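Local coordinates for protein alpha-ketoglutarate-dependent 2,4-dichlorophenoxyacetate dioxygenase (Bradyrhizobium diazoefficiens, PDB 5BKE) that probably acts as a metal- and 2-oxoglutarate-dependent dioxygenase of the TfdA family that degrades aryloxyalkanoate herbicides such as 2,4-dichlorophenoxyacetate, at residues E161-Y173 and K188-R200. Numbering follows the deposited sequence.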
ATOM      1  N   GLU C 161      -6.180  16.231 -23.966  1.00 32.29           N
ATOM      2  CA  GLU C 161      -6.123  16.944 -25.248  1.00 33.42           C
ATOM      3  C   GLU C 161      -7.139  16.381 -26.258  1.00 32.26           C
ATOM      4  O   GLU C 161      -7.876  17.143 -26.892  1.00 32.46           O
ATOM      5  CB  GLU C 161      -4.692  16.914 -25.826  1.00 35.55           C
ATOM      6  CG  GLU C 161      -4.528  17.491 -27.241  1.00 38.48           C
ATOM      7  CD  GLU C 161      -3.167  17.212 -27.889  1.00 41.79           C
ATOM      8  OE1 GLU C 161      -2.412  16.318 -27.422  1.00 42.33           O
ATOM      9  OE2 GLU C 161      -2.850  17.895 -28.892  1.00 44.61           O
ATOM     10  N   ILE C 162      -7.188  15.055 -26.376  1.00 29.87           N
ATOM     11  CA  ILE C 162      -7.982  14.389 -27.417  1.00 29.89           C
ATOM     12  C   ILE C 162      -9.469  14.146 -27.087  1.00 30.18           C
ATOM     13  O   ILE C 162     -10.264  13.886 -27.990  1.00 29.94           O
ATOM     14  CB  ILE C 162      -7.300  13.077 -27.907  1.00 29.36           C
ATOM     15  CG1 ILE C 162      -7.267  12.009 -26.798  1.00 28.35           C
ATOM     16  CG2 ILE C 162      -5.909  13.380 -28.483  1.00 27.87           C
ATOM     17  CD1 ILE C 162      -6.816  10.640 -27.257  1.00 27.38           C
ATOM     18  N   GLU C 163      -9.836  14.266 -25.807  1.00 30.96           N
ATOM     19  CA  GLU C 163     -11.151  13.835 -25.299  1.00 31.02           C
ATOM     20  C   GLU C 163     -12.365  14.249 -26.150  1.00 29.61           C
ATOM     21  O   GLU C 163     -13.220  13.411 -26.449  1.00 28.08           O
ATOM     22  CB  GLU C 163     -11.324  14.238 -23.815  1.00 31.83           C
ATOM     23  CG  GLU C 163     -12.672  13.900 -23.158  1.00 32.73           C
ATOM     24  CD  GLU C 163     -12.970  12.403 -23.045  1.00 35.77           C
ATOM     25  OE1 GLU C 163     -12.047  11.602 -22.780  1.00 35.61           O
ATOM     26  OE2 GLU C 163     -14.153  12.015 -23.208  1.00 38.05           O
ATOM     27  N   ASP C 164     -12.421  15.520 -26.547  1.00 30.55           N
ATOM     28  CA  ASP C 164     -13.596  16.061 -27.250  1.00 31.05           C
ATOM     29  C   ASP C 164     -13.366  16.318 -28.739  1.00 30.61           C
ATOM     30  O   ASP C 164     -14.241  16.859 -29.419  1.00 31.02           O
ATOM     31  CB  ASP C 164     -14.108  17.332 -26.554  1.00 34.06           C
ATOM     32  CG  ASP C 164     -14.580  17.068 -25.126  1.00 37.16           C
ATOM     33  OD1 ASP C 164     -15.576  16.339 -24.944  1.00 38.23           O
ATOM     34  OD2 ASP C 164     -13.947  17.581 -24.183  1.00 40.84           O
ATOM     35  N   LEU C 165     -12.207  15.906 -29.248  1.00 28.64           N
ATOM     36  CA  LEU C 165     -11.879  16.098 -30.660  1.00 27.75           C
ATOM     37  C   LEU C 165     -12.757  15.274 -31.618  1.00 27.12           C
ATOM     38  O   LEU C 165     -13.170  14.146 -31.309  1.00 27.15           O
ATOM     39  CB  LEU C 165     -10.386  15.859 -30.908  1.00 27.41           C
ATOM     40  CG  LEU C 165      -9.389  16.805 -30.215  1.00 26.95           C
ATOM     41  CD1 LEU C 165      -7.960  16.466 -30.632  1.00 26.79           C
ATOM     42  CD2 LEU C 165      -9.692  18.279 -30.473  1.00 24.61           C
ATOM     43  N   VAL C 166     -13.065  15.876 -32.763  1.00 26.41           N
ATOM     44  CA  VAL C 166     -13.899  15.253 -33.790  1.00 26.33           C
ATOM     45  C   VAL C 166     -13.103  15.158 -35.099  1.00 26.70           C
ATOM     46  O   VAL C 166     -12.455  16.132 -35.518  1.00 25.42           O
ATOM     47  CB  VAL C 166     -15.243  16.023 -33.974  1.00 25.89           C
ATOM     48  CG1 VAL C 166     -16.066  15.468 -35.125  1.00 24.89           C
ATOM     49  CG2 VAL C 166     -16.084  15.966 -32.701  1.00 25.80           C
ATOM     50  N   CYS C 167     -13.160  13.982 -35.732  1.00 27.05           N
ATOM     51  CA  CYS C 167     -12.517  13.739 -37.035  1.00 27.04           C
ATOM     52  C   CYS C 167     -13.534  13.705 -38.178  1.00 26.92           C
ATOM     53  O   CYS C 167     -14.670  13.274 -37.992  1.00 27.08           O
ATOM     54  CB  CYS C 167     -11.736  12.420 -37.016  1.00 27.25           C
ATOM     55  SG  CYS C 167     -10.466  12.259 -35.735  1.00 28.16           S
ATOM     56  N   GLU C 168     -13.103  14.150 -39.356  1.00 27.92           N
ATOM     57  CA  GLU C 168     -13.871  14.016 -40.594  1.00 28.43           C
ATOM     58  C   GLU C 168     -13.399  12.785 -41.368  1.00 26.55           C
ATOM     59  O   GLU C 168     -12.233  12.702 -41.764  1.00 24.96           O
ATOM     60  CB  GLU C 168     -13.750  15.280 -41.456  1.00 32.06           C
ATOM     61  CG  GLU C 168     -14.298  16.523 -40.773  1.00 38.28           C
ATOM     62  CD  GLU C 168     -14.504  17.725 -41.690  1.00 43.25           C
ATOM     63  OE1 GLU C 168     -14.494  17.576 -42.939  1.00 46.57           O
ATOM     64  OE2 GLU C 168     -14.698  18.833 -41.135  1.00 44.67           O
ATOM     65  N   HIS C 169     -14.303  11.828 -41.552  1.00 25.89           N
ATOM     66  CA  HIS C 169     -13.990  10.584 -42.247  1.00 26.86           C
ATOM     67  C   HIS C 169     -14.610  10.570 -43.648  1.00 27.99           C
ATOM     68  O   HIS C 169     -15.798  10.879 -43.815  1.00 28.38           O
ATOM     69  CB  HIS C 169     -14.542   9.379 -41.500  1.00 25.64           C
ATOM     70  CG  HIS C 169     -13.886   9.094 -40.184  1.00 26.89           C
ATOM     71  ND1 HIS C 169     -13.224   7.911 -39.931  1.00 25.88           N
ATOM     72  CD2 HIS C 169     -13.844   9.803 -39.029  1.00 26.03           C
ATOM     73  CE1 HIS C 169     -12.792   7.910 -38.682  1.00 26.85           C
ATOM     74  NE2 HIS C 169     -13.163   9.043 -38.111  1.00 26.63           N
ATOM     75  N   SER C 170     -13.802  10.182 -44.633  1.00 28.45           N
ATOM     76  CA  SER C 170     -14.242   9.999 -46.010  1.00 29.52           C
ATOM     77  C   SER C 170     -13.344   8.996 -46.730  1.00 30.07           C
ATOM     78  O   SER C 170     -12.119   8.996 -46.530  1.00 28.21           O
ATOM     79  CB  SER C 170     -14.199  11.332 -46.760  1.00 29.86           C
ATOM     80  OG  SER C 170     -14.498  11.154 -48.131  1.00 30.53           O
ATOM     81  N   LEU C 171     -13.952   8.178 -47.594  1.00 30.52           N
ATOM     82  CA  LEU C 171     -13.196   7.337 -48.539  1.00 31.17           C
ATOM     83  C   LEU C 171     -12.228   8.135 -49.409  1.00 32.30           C
ATOM     84  O   LEU C 171     -11.195   7.611 -49.829  1.00 32.98           O
ATOM     85  CB  LEU C 171     -14.124   6.488 -49.409  1.00 32.00           C
ATOM     86  CG  LEU C 171     -14.650   5.206 -48.757  1.00 32.60           C
ATOM     87  CD1 LEU C 171     -15.936   4.729 -49.415  1.00 32.62           C
ATOM     88  CD2 LEU C 171     -13.604   4.097 -48.744  1.00 32.49           C
ATOM     89  N   MET C 172     -12.539   9.409 -49.639  1.00 33.07           N
ATOM     90  CA  MET C 172     -11.660  10.309 -50.394  1.00 33.83           C
ATOM     91  C   MET C 172     -10.342  10.621 -49.670  1.00 33.03           C
ATOM     92  O   MET C 172      -9.330  10.910 -50.318  1.00 32.58           O
ATOM     93  CB  MET C 172     -12.391  11.608 -50.753  1.00 36.32           C
ATOM     94  CG  MET C 172     -13.639  11.431 -51.614  1.00 39.55           C
ATOM     95  SD  MET C 172     -14.309  12.985 -52.276  1.00 43.40           S
ATOM     96  CE  MET C 172     -15.129  13.704 -50.851  1.00 40.43           C
ATOM     97  N   TYR C 173     -10.352  10.575 -48.335  1.00 32.95           N
ATOM     98  CA  TYR C 173      -9.127  10.803 -47.548  1.00 31.14           C
ATOM     99  C   TYR C 173      -8.171   9.603 -47.582  1.00 29.85           C
ATOM    100  O   TYR C 173      -6.965   9.773 -47.803  1.00 28.76           O
ATOM    101  CB  TYR C 173      -9.445  11.177 -46.104  1.00 31.17           C
ATOM    102  CG  TYR C 173      -9.954  12.587 -45.873  1.00 32.02           C
ATOM    103  CD1 TYR C 173      -9.248  13.702 -46.348  1.00 32.64           C
ATOM    104  CD2 TYR C 173     -11.124  12.814 -45.124  1.00 32.19           C
ATOM    105  CE1 TYR C 173      -9.706  14.995 -46.113  1.00 32.50           C
ATOM    106  CE2 TYR C 173     -11.591  14.104 -44.884  1.00 31.91           C
ATOM    107  CZ  TYR C 173     -10.878  15.192 -45.377  1.00 32.49           C
ATOM    108  OH  TYR C 173     -11.329  16.476 -45.144  1.00 32.91           O
ATOM    109  N   LYS C 188     -18.151  12.390 -55.268  1.00 58.83           N
ATOM    110  CA  LYS C 188     -17.897  13.499 -54.333  1.00 57.03           C
ATOM    111  C   LYS C 188     -19.077  13.769 -53.397  1.00 56.00           C
ATOM    112  O   LYS C 188     -18.897  14.270 -52.279  1.00 56.69           O
ATOM    113  CB  LYS C 188     -17.546  14.780 -55.089  1.00 55.88           C
ATOM    114  CG  LYS C 188     -16.115  14.835 -55.591  1.00 57.94           C
ATOM    115  CD  LYS C 188     -15.703  16.246 -55.994  1.00 59.67           C
ATOM    116  CE  LYS C 188     -15.082  17.017 -54.835  1.00 60.30           C
ATOM    117  NZ  LYS C 188     -14.492  18.310 -55.284  1.00 60.92           N
ATOM    118  N   GLN C 189     -20.277  13.436 -53.867  1.00 52.26           N
ATOM    119  CA  GLN C 189     -21.489  13.555 -53.074  1.00 51.36           C
ATOM    120  C   GLN C 189     -21.745  12.273 -52.283  1.00 50.88           C
ATOM    121  O   GLN C 189     -22.191  12.333 -51.138  1.00 50.39           O
ATOM    122  CB  GLN C 189     -22.693  13.923 -53.959  1.00 52.15           C
ATOM    123  CG  GLN C 189     -22.592  15.285 -54.658  1.00 52.35           C
ATOM    124  CD  GLN C 189     -22.539  16.466 -53.690  1.00 53.83           C
ATOM    125  OE1 GLN C 189     -23.382  16.599 -52.796  1.00 53.49           O
ATOM    126  NE2 GLN C 189     -21.549  17.339 -53.874  1.00 50.73           N
ATOM    127  N   MET C 190     -21.453  11.125 -52.899  1.00 52.24           N
ATOM    128  CA  MET C 190     -21.581   9.804 -52.254  1.00 52.48           C
ATOM    129  C   MET C 190     -20.571   9.612 -51.117  1.00 48.57           C
ATOM    130  O   MET C 190     -20.881   8.948 -50.122  1.00 47.30           O
ATOM    131  CB  MET C 190     -21.410   8.683 -53.283  1.00 55.83           C
ATOM    132  CG  MET C 190     -22.179   7.409 -52.977  1.00 59.98           C
ATOM    133  SD  MET C 190     -21.954   6.155 -54.260  1.00 66.40           S
ATOM    134  CE  MET C 190     -23.171   6.688 -55.464  1.00 66.36           C
ATOM    135  N   PHE C 191     -19.378  10.197 -51.278  1.00 44.40           N
ATOM    136  CA  PHE C 191     -18.290  10.094 -50.288  1.00 41.55           C
ATOM    137  C   PHE C 191     -18.108  11.377 -49.468  1.00 40.77           C
ATOM    138  O   PHE C 191     -17.010  11.663 -48.986  1.00 41.65           O
ATOM    139  CB  PHE C 191     -16.955   9.698 -50.946  1.00 37.77           C
ATOM    140  CG  PHE C 191     -17.013   8.457 -51.798  1.00 36.17           C
ATOM    141  CD1 PHE C 191     -17.814   7.357 -51.449  1.00 35.79           C
ATOM    142  CD2 PHE C 191     -16.219   8.371 -52.946  1.00 35.30           C
ATOM    143  CE1 PHE C 191     -17.849   6.219 -52.254  1.00 35.98           C
ATOM    144  CE2 PHE C 191     -16.241   7.230 -53.747  1.00 36.22           C
ATOM    145  CZ  PHE C 191     -17.054   6.152 -53.399  1.00 35.81           C
ATOM    146  N   LYS C 192     -19.191  12.136 -49.312  1.00 39.93           N
ATOM    147  CA  LYS C 192     -19.200  13.364 -48.517  1.00 37.69           C
ATOM    148  C   LYS C 192     -18.778  13.038 -47.069  1.00 33.77           C
ATOM    149  O   LYS C 192     -19.353  12.126 -46.468  1.00 30.99           O
ATOM    150  CB  LYS C 192     -20.607  13.972 -48.567  1.00 39.99           C
ATOM    151  CG  LYS C 192     -20.789  15.311 -47.877  1.00 44.38           C
ATOM    152  CD  LYS C 192     -22.281  15.607 -47.756  1.00 47.93           C
ATOM    153  CE  LYS C 192     -22.606  16.410 -46.504  1.00 49.57           C
ATOM    154  NZ  LYS C 192     -22.235  17.847 -46.635  1.00 51.20           N
ATOM    155  N   PRO C 193     -17.766  13.760 -46.531  1.00 31.31           N
ATOM    156  CA  PRO C 193     -17.201  13.527 -45.188  1.00 31.35           C
ATOM    157  C   PRO C 193     -18.224  13.519 -44.046  1.00 31.20           C
ATOM    158  O   PRO C 193     -19.144  14.342 -44.044  1.00 31.39           O
ATOM    159  CB  PRO C 193     -16.229  14.688 -45.015  1.00 31.17           C
ATOM    160  CG  PRO C 193     -15.779  14.977 -46.399  1.00 32.52           C
ATOM    161  CD  PRO C 193     -17.009  14.803 -47.245  1.00 32.38           C
ATOM    162  N   VAL C 194     -18.064  12.570 -43.117  1.00 28.62           N
ATOM    163  CA  VAL C 194     -18.875  12.485 -41.900  1.00 27.66           C
ATOM    164  C   VAL C 194     -18.029  12.732 -40.642  1.00 27.77           C
ATOM    165  O   VAL C 194     -16.797  12.568 -40.656  1.00 27.15           O
ATOM    166  CB  VAL C 194     -19.657  11.146 -41.769  1.00 28.19           C
ATOM    167  CG1 VAL C 194     -20.505  10.874 -43.007  1.00 27.66           C
ATOM    168  CG2 VAL C 194     -18.728   9.979 -41.463  1.00 27.75           C
ATOM    169  N   LEU C 195     -18.702  13.140 -39.571  1.00 27.64           N
ATOM    170  CA  LEU C 195     -18.051  13.433 -38.295  1.00 28.36           C
ATOM    171  C   LEU C 195     -18.070  12.206 -37.401  1.00 28.18           C
ATOM    172  O   LEU C 195     -19.064  11.479 -37.366  1.00 29.16           O
ATOM    173  CB  LEU C 195     -18.717  14.627 -37.585  1.00 28.68           C
ATOM    174  CG  LEU C 195     -18.765  16.003 -38.288  1.00 30.05           C
ATOM    175  CD1 LEU C 195     -19.464  17.037 -37.410  1.00 29.83           C
ATOM    176  CD2 LEU C 195     -17.394  16.508 -38.721  1.00 28.20           C
ATOM    177  N   GLN C 196     -16.950  11.961 -36.717  1.00 27.03           N
ATOM    178  CA  GLN C 196     -16.833  10.905 -35.709  1.00 26.70           C
ATOM    179  C   GLN C 196     -15.948  11.403 -34.587  1.00 26.09           C
ATOM    180  O   GLN C 196     -14.968  12.111 -34.832  1.00 26.93           O
ATOM    181  CB  GLN C 196     -16.217   9.605 -36.271  1.00 26.62           C
ATOM    182  CG  GLN C 196     -16.853   9.021 -37.536  1.00 26.70           C
ATOM    183  CD  GLN C 196     -18.117   8.196 -37.296  1.00 25.86           C
ATOM    184  OE1 GLN C 196     -18.578   8.031 -36.167  1.00 26.03           O
ATOM    185  NE2 GLN C 196     -18.672   7.663 -38.372  1.00 24.46           N
ATOM    186  N   ARG C 197     -16.292  11.021 -33.361  1.00 26.71           N
ATOM    187  CA  ARG C 197     -15.436  11.252 -32.188  1.00 27.36           C
ATOM    188  C   ARG C 197     -14.098  10.534 -32.357  1.00 26.23           C
ATOM    189  O   ARG C 197     -14.062   9.406 -32.859  1.00 25.97           O
ATOM    190  CB  ARG C 197     -16.109  10.728 -30.920  1.00 28.20           C
ATOM    191  CG  ARG C 197     -17.373  11.457 -30.489  1.00 31.83           C
ATOM    192  CD  ARG C 197     -17.086  12.799 -29.827  1.00 33.52           C
ATOM    193  NE  ARG C 197     -16.256  12.691 -28.620  1.00 34.18           N
ATOM    194  CZ  ARG C 197     -16.718  12.424 -27.402  1.00 35.03           C
ATOM    195  NH1 ARG C 197     -18.011  12.219 -27.212  1.00 35.97           N
ATOM    196  NH2 ARG C 197     -15.880  12.351 -26.371  1.00 34.11           N
ATOM    197  N   LEU C 198     -13.017  11.199 -31.944  1.00 25.05           N
ATOM    198  CA  LEU C 198     -11.696  10.584 -31.870  1.00 24.43           C
ATOM    199  C   LEU C 198     -11.633   9.580 -30.726  1.00 24.29           C
ATOM    200  O   LEU C 198     -10.933   8.571 -30.812  1.00 23.99           O
ATOM    201  CB  LEU C 198     -10.610  11.657 -31.713  1.00 25.23           C
ATOM    202  CG  LEU C 198      -9.119  11.272 -31.702  1.00 26.42           C
ATOM    203  CD1 LEU C 198      -8.709  10.460 -32.928  1.00 26.42           C
ATOM    204  CD2 LEU C 198      -8.231  12.510 -31.568  1.00 26.15           C
ATOM    205  N   VAL C 199     -12.369   9.864 -29.654  1.00 24.44           N
ATOM    206  CA  VAL C 199     -12.418   8.988 -28.484  1.00 24.20           C
ATOM    207  C   VAL C 199     -13.841   8.469 -28.315  1.00 24.47           C
ATOM    208  O   VAL C 199     -14.794   9.257 -28.174  1.00 25.08           O
ATOM    209  CB  VAL C 199     -11.936   9.706 -27.202  1.00 23.94           C
ATOM    210  CG1 VAL C 199     -12.002   8.767 -25.996  1.00 23.95           C
ATOM    211  CG2 VAL C 199     -10.520  10.235 -27.387  1.00 22.92           C
ATOM    212  N   ARG C 200     -13.981   7.146 -28.343  1.00 24.90           N
ATOM    213  CA  ARG C 200     -15.307   6.527 -28.246  1.00 26.15           C
ATOM    214  C   ARG C 200     -15.440   5.628 -27.022  1.00 26.66           C
ATOM    215  O   ARG C 200     -14.430   5.179 -26.463  1.00 27.33           O
ATOM    216  CB  ARG C 200     -15.696   5.825 -29.556  1.00 26.56           C
ATOM    217  CG  ARG C 200     -14.929   4.554 -29.890  1.00 27.32           C
ATOM    218  CD  ARG C 200     -15.177   4.109 -31.331  1.00 27.34           C
ATOM    219  NE  ARG C 200     -16.578   3.771 -31.626  1.00 27.50           N
ATOM    220  CZ  ARG C 200     -17.015   3.332 -32.810  1.00 27.75           C
ATOM    221  NH1 ARG C 200     -16.165   3.161 -33.816  1.00 27.35           N
ATOM    222  NH2 ARG C 200     -18.303   3.046 -32.991  1.00 26.33           N
TER
HETATM  223  O   HOH W   1     -13.582  12.561 -29.026  1.00 33.12           O
HETATM  224  O   HOH W   2     -16.206  13.871 -23.528  1.00 45.62           O
HETATM  225  O   HOH W   3     -12.642   9.308 -35.232  1.00 20.93           O
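Cys167 and Gln196 exchange two backbone hydrogen bonds, as do His169 and Val194; Cys167 N reaches Gln196 O at 2.8 Å. Val166–Arg197 and Glu168–Leu195 form the non-hydrogen-bonded pairs. Two groups of side-chain polar contacts lie at the pairing's ends. Arg197, bent at chi2 and chi3 (-76° and -60°), curls back to place NH2 2.9 Å from Glu163 O, which lies in the guanidinium plane; its salt bridge to Glu163 OE2 is long, while Glu163 OE1 forms a salt bridge with Lys208. One water accepts from Arg197 NE and Val199 N while donating to Glu163 O and Leu165 O. At the other end Ser170, the N-cap of helix 171-176, accepts from Met172 N, and its OG donates to Phe191 O at 2.7 Å, in the carbonyl plane. With alanine at Ser170, Met172 N and Phe191 O are likely to lose these partners, weakening the helix start and its tie to the 188-200 segment. The pairing joins the central strands of a four-stranded sheet flanked by strands 208-210 and 216-219, outside the seven- and three-stranded sheets that probably form the family's cupin-type (double-stranded beta-helix) core, where strand 262-266 carries manganese ligand His264. On the face bearing Cys167 and His169, Gln196 CG sits over the imidazole, 3.4 Å from His169 CD2, a CH-pi contact with amide and ring planes 84° apart; Ser119 holds His169 ND1 and Gln196 NE2, and Thr288 meets Gln196 OE1. In the apolar packing, Leu198 CD1 touches Cys167 SG at 3.8 Å while its CD2 meets Ile162 CB, and Leu171 CD1 approaches Phe191 CE1 at 3.7 Å.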